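Local coordinates for glycoside hydrolase family protein (Novosphingobium sp. PP1Y, PDB 6Q2F) that probably hydrolyses alpha-L-rhamnosides, releasing terminal rhamnose from glycosides, as expected of a family of alpha-L-rhamnosidases, at residues Y105-R115 and Y479-G488; S133-V144 and N452-E463. One frame throughout, in Å; residues are numbered along the deposited sequence.

Contact 1 (Y105-R115 and Y479-G488); sequences YMTPEWKDAFR and YIGMYKDAAG
M106, F114, K111 and R115 press on Y483 and the last turn of helix 479-487, joining two neighbouring outer helices of a (beta/alpha)8 barrel. The short axes of helices 108-115 and 479-487 pass 8.5 Å apart at 82°, close to perpendicular, and such a crossing is eased by the small A486 and A487 where the backbones come nearest.

The apolar part is built round the Y483 ring. The selenomethionine M106, flexible and unbranched, lays its methyl CE over one face of that ring, 3.6 Å from the centroid, a CH-pi contact. Y483 in turn points its CD1-CE1 edge at the face of F114 in a T-shaped pair, centroids 5.0 Å apart. F114 has its CG anti to the backbone N (chi1 -175°), which carries the ring across to Y483 and sets its edge against A487 CB. Deeper in, a water joins two phenols, 2.9 Å from Y105 OH and 2.7 Å from Y479 OH; Y479 OH is held also by A131 O.

Charged groups line the outer side. The aliphatic part of K111 lies along A486, CG 3.8 Å from CB, before its ammonium makes a salt bridge with D485, NZ to OD2 3.0 Å, on the syn lone pair. R115 is long enough to reach the carbonyls ending helix 479-487, where the helix dipole would favour a positive charge, and a bend at its third torsion (chi3 -59°) turns the guanidinium edge to them. Its NE donates to A486 O at 3.0 Å, tilted from the carbonyl plane, while NH2 bonds only weakly to A486 O and D485 O.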
loop_
_atom_site.group_PDB
_atom_site.type_symbol
_atom_site.label_atom_id
_atom_site.label_comp_id
_atom_site.label_asym_id
_atom_site.label_seq_id
_atom_site.Cartn_x
_atom_site.Cartn_y
_atom_site.Cartn_z
ATOM N N TYR A 105 -25.289 -7.587 11.055
ATOM C CA TYR A 105 -25.110 -6.322 10.346
ATOM C C TYR A 105 -26.423 -5.733 9.837
ATOM O O TYR A 105 -27.158 -6.387 9.096
ATOM C CB TYR A 105 -24.154 -6.559 9.178
ATOM C CG TYR A 105 -23.851 -5.323 8.364
ATOM C CD1 TYR A 105 -22.970 -4.367 8.834
ATOM C CD2 TYR A 105 -24.409 -5.132 7.110
ATOM C CE1 TYR A 105 -22.661 -3.227 8.081
ATOM C CE2 TYR A 105 -24.085 -4.001 6.336
ATOM C CZ TYR A 105 -23.227 -3.066 6.849
ATOM O OH TYR A 105 -22.932 -1.954 6.121
HETATM N N MSE A 106 -26.695 -4.491 10.242
HETATM C CA MSE A 106 -27.850 -3.688 9.843
HETATM C C MSE A 106 -29.218 -4.154 10.357
HETATM O O MSE A 106 -30.217 -3.605 9.926
HETATM C CB MSE A 106 -27.940 -3.550 8.305
HETATM C CG MSE A 106 -26.900 -2.550 7.721
HETATM SE SE MSE A 106 -27.132 -0.693 8.310
HETATM C CE MSE A 106 -25.297 -0.022 8.008
ATOM N N THR A 107 -29.274 -5.144 11.252
ATOM C CA THR A 107 -30.516 -5.412 11.961
ATOM C C THR A 107 -30.736 -4.348 13.035
ATOM O O THR A 107 -29.795 -3.655 13.432
ATOM C CB THR A 107 -30.500 -6.788 12.619
ATOM O OG1 THR A 107 -29.409 -6.852 13.539
ATOM C CG2 THR A 107 -30.380 -7.895 11.568
ATOM N N PRO A 108 -31.977 -4.192 13.516
ATOM C CA PRO A 108 -32.231 -3.181 14.559
ATOM C C PRO A 108 -31.232 -3.178 15.710
ATOM O O PRO A 108 -30.694 -2.116 16.038
ATOM C CB PRO A 108 -33.650 -3.532 15.014
ATOM C CG PRO A 108 -34.314 -3.934 13.686
ATOM C CD PRO A 108 -33.243 -4.743 12.984
ATOM N N GLU A 109 -30.926 -4.330 16.306
ATOM C CA GLU A 109 -30.007 -4.328 17.441
ATOM C C GLU A 109 -28.601 -3.932 17.021
ATOM O O GLU A 109 -27.907 -3.232 17.768
ATOM C CB GLU A 109 -29.991 -5.689 18.132
ATOM C CG GLU A 109 -29.362 -5.634 19.541
ATOM C CD GLU A 109 -29.669 -6.865 20.388
ATOM O OE1 GLU A 109 -29.026 -7.028 21.448
ATOM O OE2 GLU A 109 -30.548 -7.663 19.997
ATOM N N TRP A 110 -28.163 -4.371 15.842
ATOM C CA TRP A 110 -26.885 -3.923 15.310
ATOM C C TRP A 110 -26.898 -2.416 15.077
ATOM O O TRP A 110 -25.945 -1.705 15.441
ATOM C CB TRP A 110 -26.563 -4.665 14.010
ATOM C CG TRP A 110 -25.187 -4.403 13.496
ATOM C CD1 TRP A 110 -24.067 -5.178 13.698
ATOM C CD2 TRP A 110 -24.762 -3.284 12.703
ATOM N NE1 TRP A 110 -22.981 -4.606 13.078
ATOM C CE2 TRP A 110 -23.379 -3.447 12.460
ATOM C CE3 TRP A 110 -25.413 -2.168 12.177
ATOM C CZ2 TRP A 110 -22.630 -2.522 11.708
ATOM C CZ3 TRP A 110 -24.662 -1.236 11.418
ATOM C CH2 TRP A 110 -23.290 -1.430 11.194
ATOM N N LYS A 111 -27.975 -1.904 14.473
ATOM C CA LYS A 111 -28.009 -0.479 14.166
ATOM C C LYS A 111 -28.014 0.346 15.436
ATOM O O LYS A 111 -27.365 1.400 15.501
ATOM C CB LYS A 111 -29.214 -0.148 13.275
ATOM C CG LYS A 111 -29.077 -0.716 11.861
ATOM C CD LYS A 111 -30.181 -0.263 10.909
ATOM C CE LYS A 111 -31.589 -0.570 11.400
ATOM N NZ LYS A 111 -32.570 -0.026 10.399
ATOM N N ASP A 112 -28.716 -0.126 16.462
ATOM C CA ASP A 112 -28.715 0.586 17.732
ATOM C C ASP A 112 -27.334 0.555 18.376
ATOM O O ASP A 112 -26.901 1.551 18.968
ATOM C CB ASP A 112 -29.763 -0.010 18.666
ATOM C CG ASP A 112 -30.056 0.890 19.845
ATOM O OD1 ASP A 112 -30.340 2.094 19.612
ATOM O OD2 ASP A 112 -29.979 0.417 20.986
ATOM N N ALA A 113 -26.615 -0.557 18.240
ATOM C CA ALA A 113 -25.233 -0.586 18.711
ATOM C C ALA A 113 -24.381 0.444 17.979
ATOM O O ALA A 113 -23.634 1.195 18.606
ATOM C CB ALA A 113 -24.641 -1.985 18.541
ATOM N N PHE A 114 -24.488 0.508 16.657
ATOM C CA PHE A 114 -23.665 1.457 15.918
ATOM C C PHE A 114 -24.049 2.889 16.254
ATOM O O PHE A 114 -23.173 3.753 16.401
ATOM C CB PHE A 114 -23.750 1.237 14.400
ATOM C CG PHE A 114 -22.804 2.128 13.648
ATOM C CD1 PHE A 114 -21.490 1.738 13.457
ATOM C CD2 PHE A 114 -23.197 3.385 13.211
ATOM C CE1 PHE A 114 -20.584 2.572 12.807
ATOM C CE2 PHE A 114 -22.296 4.224 12.550
ATOM C CZ PHE A 114 -20.988 3.814 12.354
ATOM N N ARG A 115 -25.349 3.163 16.348
ATOM C CA ARG A 115 -25.800 4.481 16.777
ATOM C C ARG A 115 -25.183 4.853 18.117
ATOM O O ARG A 115 -24.748 5.990 18.323
ATOM C CB ARG A 115 -27.329 4.515 16.872
ATOM C CG ARG A 115 -27.864 5.818 17.459
ATOM C CD ARG A 115 -29.376 5.928 17.338
ATOM N NE ARG A 115 -29.803 5.855 15.947
ATOM C CZ ARG A 115 -31.035 6.116 15.521
ATOM N NH1 ARG A 115 -31.977 6.479 16.379
ATOM N NH2 ARG A 115 -31.319 6.018 14.232
ATOM N N TYR A 479 -25.202 3.808 0.252
ATOM C CA TYR A 479 -24.481 3.270 1.399
ATOM C C TYR A 479 -24.498 4.261 2.549
ATOM O O TYR A 479 -24.778 3.899 3.698
ATOM C CB TYR A 479 -23.051 2.951 0.991
ATOM C CG TYR A 479 -22.185 2.422 2.112
ATOM C CD1 TYR A 479 -22.415 1.172 2.665
ATOM C CD2 TYR A 479 -21.112 3.159 2.589
ATOM C CE1 TYR A 479 -21.596 0.670 3.674
ATOM C CE2 TYR A 479 -20.281 2.673 3.600
ATOM C CZ TYR A 479 -20.535 1.423 4.142
ATOM O OH TYR A 479 -19.726 0.944 5.141
ATOM N N ILE A 480 -24.210 5.530 2.252
ATOM C CA ILE A 480 -24.241 6.563 3.278
ATOM C C ILE A 480 -25.645 6.693 3.865
ATOM O O ILE A 480 -25.810 6.865 5.080
ATOM C CB ILE A 480 -23.718 7.881 2.689
ATOM C CG1 ILE A 480 -22.206 7.745 2.450
ATOM C CG2 ILE A 480 -24.034 9.067 3.616
ATOM C CD1 ILE A 480 -21.559 8.942 1.768
ATOM N N GLY A 481 -26.673 6.566 3.016
ATOM C CA GLY A 481 -28.047 6.538 3.514
ATOM C C GLY A 481 -28.292 5.459 4.558
ATOM O O GLY A 481 -29.018 5.680 5.527
HETATM N N MSE A 482 -27.717 4.280 4.371
HETATM C CA MSE A 482 -27.867 3.221 5.354
HETATM C C MSE A 482 -27.294 3.629 6.706
HETATM O O MSE A 482 -27.893 3.334 7.738
HETATM C CB MSE A 482 -27.179 1.934 4.874
HETATM C CG MSE A 482 -27.903 1.240 3.710
HETATM SE SE MSE A 482 -26.725 0.024 2.753
HETATM C CE MSE A 482 -25.733 -0.714 4.282
ATOM N N TYR A 483 -26.149 4.334 6.703
ATOM C CA TYR A 483 -25.539 4.730 7.970
ATOM C C TYR A 483 -26.239 5.924 8.597
ATOM O O TYR A 483 -26.293 6.025 9.828
ATOM C CB TYR A 483 -24.042 5.000 7.785
ATOM C CG TYR A 483 -23.285 3.710 7.929
ATOM C CD1 TYR A 483 -22.866 3.270 9.176
ATOM C CD2 TYR A 483 -23.087 2.871 6.837
ATOM C CE1 TYR A 483 -22.215 2.062 9.324
ATOM C CE2 TYR A 483 -22.441 1.662 6.981
ATOM C CZ TYR A 483 -22.008 1.257 8.237
ATOM O OH TYR A 483 -21.362 0.060 8.391
ATOM N N LYS A 484 -26.804 6.818 7.779
ATOM C CA LYS A 484 -27.664 7.864 8.327
ATOM C C LYS A 484 -28.911 7.277 8.964
ATOM O O LYS A 484 -29.414 7.804 9.965
ATOM C CB LYS A 484 -28.044 8.858 7.227
ATOM C CG LYS A 484 -26.905 9.809 6.869
ATOM C CD LYS A 484 -27.076 10.379 5.495
ATOM C CE LYS A 484 -27.995 11.577 5.457
ATOM N NZ LYS A 484 -27.623 12.471 4.282
ATOM N N ASP A 485 -29.443 6.204 8.395
ATOM C CA ASP A 485 -30.556 5.545 9.056
ATOM C C ASP A 485 -30.092 4.851 10.331
ATOM O O ASP A 485 -30.740 4.964 11.380
ATOM C CB ASP A 485 -31.216 4.567 8.098
ATOM C CG ASP A 485 -32.134 3.610 8.810
ATOM O OD1 ASP A 485 -33.256 4.026 9.169
ATOM O OD2 ASP A 485 -31.732 2.441 8.996
ATOM N N ALA A 486 -28.953 4.164 10.273
ATOM C CA ALA A 486 -28.469 3.437 11.451
ATOM C C ALA A 486 -28.087 4.392 12.580
ATOM O O ALA A 486 -28.594 4.279 13.702
ATOM C CB ALA A 486 -27.275 2.560 11.073
ATOM N N ALA A 487 -27.188 5.340 12.302
ATOM C CA ALA A 487 -26.678 6.232 13.335
ATOM C C ALA A 487 -27.614 7.395 13.622
ATOM O O ALA A 487 -27.490 8.027 14.675
ATOM C CB ALA A 487 -25.294 6.774 12.929
ATOM N N GLY A 488 -28.559 7.671 12.722
ATOM C CA GLY A 488 -29.303 8.912 12.735
ATOM C C GLY A 488 -28.567 9.940 11.899
ATOM O O GLY A 488 -27.334 9.998 11.916
HETATM O O HOH W 1 -20.165 -1.249 6.732
#

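Contact 2 (S133-V144 and N452-E463); sequences SPGWSETGGPWV and NHPAPPEATGLE
W136 lays one face of its indole against P454, with CD 3.6 Å from the centroid of the five-membered ring, a CH-pi contact that suits the rigid ring of proline, whose CD next to the nitrogen carries slightly polarised hydrogens. Its CG sits between the backbone N and the carbonyl carbon (chi1 53°), the crowded position, which folds the ring back over P454. W136 N and S137 N both donate to H453 O, a classic beta bulge, and S137 O receives H453 N in return.

The amide of N452 lies between the loops. One N-H of ND2 runs almost straight to P134 O at 3.0 Å, approaching from above the carbonyl plane; the other goes to A459 O within its own loop, and OD1 accepts G461 N.

E463 is bent at its second torsion (chi2 -76°), turning the carboxylate back so that OE2 takes E138 N at 2.8 Å and OE1 takes T139 N at 2.9 Å, both on the syn side. K466 makes a salt bridge with OE1.

Amide and carboxylate thus supplement a few backbone bridges, satisfying peptide groups that the loops' irregular course leaves without a regular ladder.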
loop_
_atom_site.group_PDB
_atom_site.type_symbol
_atom_site.label_atom_id
_atom_site.label_comp_id
_atom_site.label_asym_id
_atom_site.label_seq_id
_atom_site.Cartn_x
_atom_site.Cartn_y
_atom_site.Cartn_z
ATOM N N SER A 133 -17.675 0.127 2.414
ATOM C CA SER A 133 -18.507 -1.006 2.031
ATOM C C SER A 133 -18.735 -1.863 3.267
ATOM O O SER A 133 -17.941 -1.817 4.209
ATOM C CB SER A 133 -17.842 -1.847 0.927
ATOM O OG SER A 133 -16.796 -2.642 1.493
ATOM N N PRO A 134 -19.810 -2.647 3.304
ATOM C CA PRO A 134 -19.913 -3.670 4.349
ATOM C C PRO A 134 -18.657 -4.525 4.298
ATOM O O PRO A 134 -18.119 -4.807 3.216
ATOM C CB PRO A 134 -21.164 -4.463 3.962
ATOM C CG PRO A 134 -21.963 -3.504 3.097
ATOM C CD PRO A 134 -20.948 -2.679 2.368
ATOM N N GLY A 135 -18.176 -4.928 5.470
ATOM C CA GLY A 135 -16.863 -5.541 5.557
ATOM C C GLY A 135 -15.823 -4.452 5.643
ATOM O O GLY A 135 -15.972 -3.520 6.431
ATOM N N TRP A 136 -14.816 -4.540 4.819
ATOM C CA TRP A 136 -13.815 -3.514 4.830
ATOM C C TRP A 136 -13.408 -2.995 3.503
ATOM O O TRP A 136 -12.891 -1.922 3.426
ATOM C CB TRP A 136 -12.566 -3.922 5.572
ATOM C CG TRP A 136 -11.921 -5.184 5.192
ATOM C CD1 TRP A 136 -11.509 -5.564 3.977
ATOM C CD2 TRP A 136 -11.567 -6.221 6.075
ATOM N NE1 TRP A 136 -10.926 -6.773 4.040
ATOM C CE2 TRP A 136 -10.961 -7.208 5.326
ATOM C CE3 TRP A 136 -11.731 -6.420 7.432
ATOM C CZ2 TRP A 136 -10.487 -8.362 5.894
ATOM C CZ3 TRP A 136 -11.278 -7.547 7.970
ATOM C CH2 TRP A 136 -10.666 -8.509 7.216
ATOM N N SER A 137 -13.704 -3.686 2.419
ATOM C CA SER A 137 -13.386 -3.203 1.085
ATOM C C SER A 137 -14.233 -3.861 -0.009
ATOM O O SER A 137 -14.685 -4.927 0.171
ATOM C CB SER A 137 -11.910 -3.358 0.787
ATOM O OG SER A 137 -11.611 -4.620 0.324
ATOM N N GLU A 138 -14.451 -3.216 -1.141
ATOM C CA GLU A 138 -13.989 -1.888 -1.459
ATOM C C GLU A 138 -15.210 -0.989 -1.496
ATOM O O GLU A 138 -15.426 -0.230 -0.609
ATOM C CB GLU A 138 -13.302 -1.879 -2.804
ATOM C CG GLU A 138 -12.890 -0.505 -3.295
ATOM C CD GLU A 138 -11.805 0.120 -2.458
ATOM O OE1 GLU A 138 -11.679 1.322 -2.462
ATOM O OE2 GLU A 138 -11.103 -0.607 -1.780
ATOM N N THR A 139 -16.003 -1.110 -2.541
ATOM C CA THR A 139 -17.236 -0.376 -2.719
ATOM C C THR A 139 -18.173 -1.303 -3.449
ATOM O O THR A 139 -18.275 -1.296 -4.634
ATOM C CB THR A 139 -17.070 0.959 -3.470
ATOM O OG1 THR A 139 -16.203 0.801 -4.571
ATOM C CG2 THR A 139 -16.542 2.009 -2.589
ATOM N N GLY A 140 -18.855 -2.117 -2.681
ATOM C CA GLY A 140 -19.713 -3.153 -3.216
ATOM C C GLY A 140 -20.751 -3.548 -2.183
ATOM O O GLY A 140 -20.542 -3.421 -0.968
ATOM N N GLY A 141 -21.885 -4.028 -2.690
ATOM C CA GLY A 141 -22.963 -4.503 -1.860
ATOM C C GLY A 141 -24.139 -4.905 -2.726
ATOM O O GLY A 141 -24.164 -4.641 -3.931
ATOM N N PRO A 142 -25.140 -5.573 -2.136
ATOM C CA PRO A 142 -26.243 -6.090 -2.959
ATOM C C PRO A 142 -27.101 -5.009 -3.586
ATOM O O PRO A 142 -27.949 -5.338 -4.416
ATOM C CB PRO A 142 -27.068 -6.947 -1.979
ATOM C CG PRO A 142 -26.696 -6.460 -0.643
ATOM C CD PRO A 142 -25.264 -5.955 -0.726
ATOM N N TRP A 143 -26.934 -3.744 -3.219
ATOM C CA TRP A 143 -27.696 -2.703 -3.897
ATOM C C TRP A 143 -27.044 -2.273 -5.209
ATOM O O TRP A 143 -27.546 -1.365 -5.889
ATOM C CB TRP A 143 -27.899 -1.512 -2.947
ATOM C CG TRP A 143 -26.651 -0.954 -2.340
ATOM C CD1 TRP A 143 -25.942 0.116 -2.796
ATOM C CD2 TRP A 143 -25.988 -1.389 -1.139
ATOM N NE1 TRP A 143 -24.880 0.371 -1.970
ATOM C CE2 TRP A 143 -24.877 -0.544 -0.950
ATOM C CE3 TRP A 143 -26.221 -2.416 -0.219
ATOM C CZ2 TRP A 143 -23.989 -0.698 0.116
ATOM C CZ3 TRP A 143 -25.344 -2.572 0.839
ATOM C CH2 TRP A 143 -24.248 -1.706 1.007
ATOM N N VAL A 144 -25.951 -2.917 -5.595
ATOM C CA VAL A 144 -25.338 -2.693 -6.896
ATOM C C VAL A 144 -26.052 -3.589 -7.906
ATOM O O VAL A 144 -25.906 -4.813 -7.874
ATOM C CB VAL A 144 -23.836 -2.987 -6.867
ATOM C CG1 VAL A 144 -23.232 -2.766 -8.240
ATOM C CG2 VAL A 144 -23.142 -2.109 -5.818
ATOM N N ASN A 452 -17.782 -7.291 -2.429
ATOM C CA ASN A 452 -17.124 -6.738 -1.243
ATOM C C ASN A 452 -16.881 -7.862 -0.228
ATOM O O ASN A 452 -17.580 -8.873 -0.237
ATOM C CB ASN A 452 -17.981 -5.647 -0.593
ATOM C CG ASN A 452 -19.383 -6.158 -0.224
ATOM O OD1 ASN A 452 -20.084 -6.693 -1.075
ATOM N ND2 ASN A 452 -19.769 -6.026 1.055
ATOM N N HIS A 453 -15.877 -7.677 0.644
ATOM C CA HIS A 453 -15.541 -8.632 1.726
ATOM C C HIS A 453 -15.079 -7.893 2.988
ATOM O O HIS A 453 -14.630 -6.747 2.895
ATOM C CB HIS A 453 -14.412 -9.584 1.321
ATOM C CG HIS A 453 -14.637 -10.314 0.038
ATOM N ND1 HIS A 453 -15.288 -11.530 -0.020
ATOM C CD2 HIS A 453 -14.271 -10.018 -1.234
ATOM C CE1 HIS A 453 -15.325 -11.945 -1.274
ATOM N NE2 HIS A 453 -14.712 -11.051 -2.030
ATOM N N PRO A 454 -15.186 -8.523 4.178
ATOM C CA PRO A 454 -15.924 -9.740 4.524
ATOM C C PRO A 454 -17.212 -9.398 5.267
ATOM O O PRO A 454 -17.203 -8.967 6.426
ATOM C CB PRO A 454 -14.947 -10.488 5.432
ATOM C CG PRO A 454 -14.063 -9.345 6.077
ATOM C CD PRO A 454 -14.383 -8.060 5.330
ATOM N N ALA A 455 -18.321 -9.558 4.564
ATOM C CA ALA A 455 -19.659 -9.240 5.022
ATOM C C ALA A 455 -20.508 -10.500 5.010
ATOM O O ALA A 455 -20.176 -11.478 4.326
ATOM C CB ALA A 455 -20.306 -8.184 4.116
ATOM N N PRO A 456 -21.605 -10.516 5.751
ATOM C CA PRO A 456 -22.551 -11.627 5.640
ATOM C C PRO A 456 -23.188 -11.635 4.263
ATOM O O PRO A 456 -23.172 -10.609 3.562
ATOM C CB PRO A 456 -23.583 -11.326 6.736
ATOM C CG PRO A 456 -23.467 -9.875 6.970
ATOM C CD PRO A 456 -22.027 -9.531 6.759
ATOM N N PRO A 457 -23.735 -12.776 3.833
ATOM C CA PRO A 457 -24.327 -12.848 2.486
ATOM C C PRO A 457 -25.316 -11.740 2.174
ATOM O O PRO A 457 -25.283 -11.201 1.062
ATOM C CB PRO A 457 -24.999 -14.225 2.491
ATOM C CG PRO A 457 -24.149 -15.032 3.444
ATOM C CD PRO A 457 -23.764 -14.083 4.524
ATOM N N GLU A 458 -26.147 -11.378 3.120
ATOM C CA GLU A 458 -27.138 -10.345 2.909
ATOM C C GLU A 458 -26.559 -8.976 2.611
ATOM O O GLU A 458 -27.217 -8.140 2.095
ATOM C CB GLU A 458 -28.066 -10.238 4.107
ATOM C CG GLU A 458 -28.316 -11.547 4.802
ATOM C CD GLU A 458 -27.223 -11.912 5.771
ATOM O OE1 GLU A 458 -27.180 -11.360 6.884
ATOM O OE2 GLU A 458 -26.413 -12.757 5.407
ATOM N N ALA A 459 -25.328 -8.759 2.996
ATOM C CA ALA A 459 -24.641 -7.487 2.824
ATOM C C ALA A 459 -23.488 -7.620 1.845
ATOM O O ALA A 459 -22.572 -6.791 1.842
ATOM C CB ALA A 459 -24.135 -6.971 4.174
ATOM N N THR A 460 -23.504 -8.689 1.060
ATOM C CA THR A 460 -22.473 -9.018 0.088
ATOM C C THR A 460 -23.078 -8.900 -1.298
ATOM O O THR A 460 -24.167 -9.427 -1.539
ATOM C CB THR A 460 -21.952 -10.446 0.304
ATOM O OG1 THR A 460 -21.204 -10.503 1.517
ATOM C CG2 THR A 460 -21.057 -10.870 -0.841
ATOM N N GLY A 461 -22.384 -8.214 -2.195
ATOM C CA GLY A 461 -22.855 -8.103 -3.563
ATOM C C GLY A 461 -21.787 -7.463 -4.423
ATOM O O GLY A 461 -20.669 -7.214 -3.979
ATOM N N LEU A 462 -22.156 -7.176 -5.661
ATOM C CA LEU A 462 -21.172 -6.771 -6.656
ATOM C C LEU A 462 -20.407 -5.518 -6.241
ATOM O O LEU A 462 -20.990 -4.541 -5.765
ATOM C CB LEU A 462 -21.869 -6.527 -7.991
ATOM C CG LEU A 462 -22.536 -7.775 -8.562
ATOM C CD1 LEU A 462 -23.360 -7.397 -9.800
ATOM C CD2 LEU A 462 -21.463 -8.807 -8.923
ATOM N N GLU A 463 -19.090 -5.561 -6.425
ATOM C CA GLU A 463 -18.309 -4.341 -6.483
ATOM C C GLU A 463 -18.839 -3.455 -7.608
ATOM O O GLU A 463 -19.019 -3.908 -8.737
ATOM C CB GLU A 463 -16.831 -4.695 -6.700
ATOM C CG GLU A 463 -16.163 -5.352 -5.469
ATOM C CD GLU A 463 -15.836 -4.333 -4.381
ATOM O OE1 GLU A 463 -15.852 -3.118 -4.684
ATOM O OE2 GLU A 463 -15.560 -4.741 -3.229
HETATM O O HOH W 2 -25.085 -7.085 -6.251
#

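In the fold
From the N terminus, the chain leaves barrel strand 85-91, forms helix 108-124 with the first half of contact 1, and runs through strand 127-131 into loop 133-144 of contact 2. A long insertion rich in antiparallel strands follows before 452-463 returns to close contact 2; helix 469-487 then closes contact 1. The smaller loop thus lies within the larger. Contact 1 packs neighbouring helices on the barrel wall, whereas contact 2 joins the loop after barrel strand 127-131 to the loop by which the chain returns from the insertion; the side chain of W136 is about 7 Å from the bound sodium ion. The two meet directly: Y105 CD2 lies 3.5 Å from A459 CB, and W143 packs against Y479 and M482.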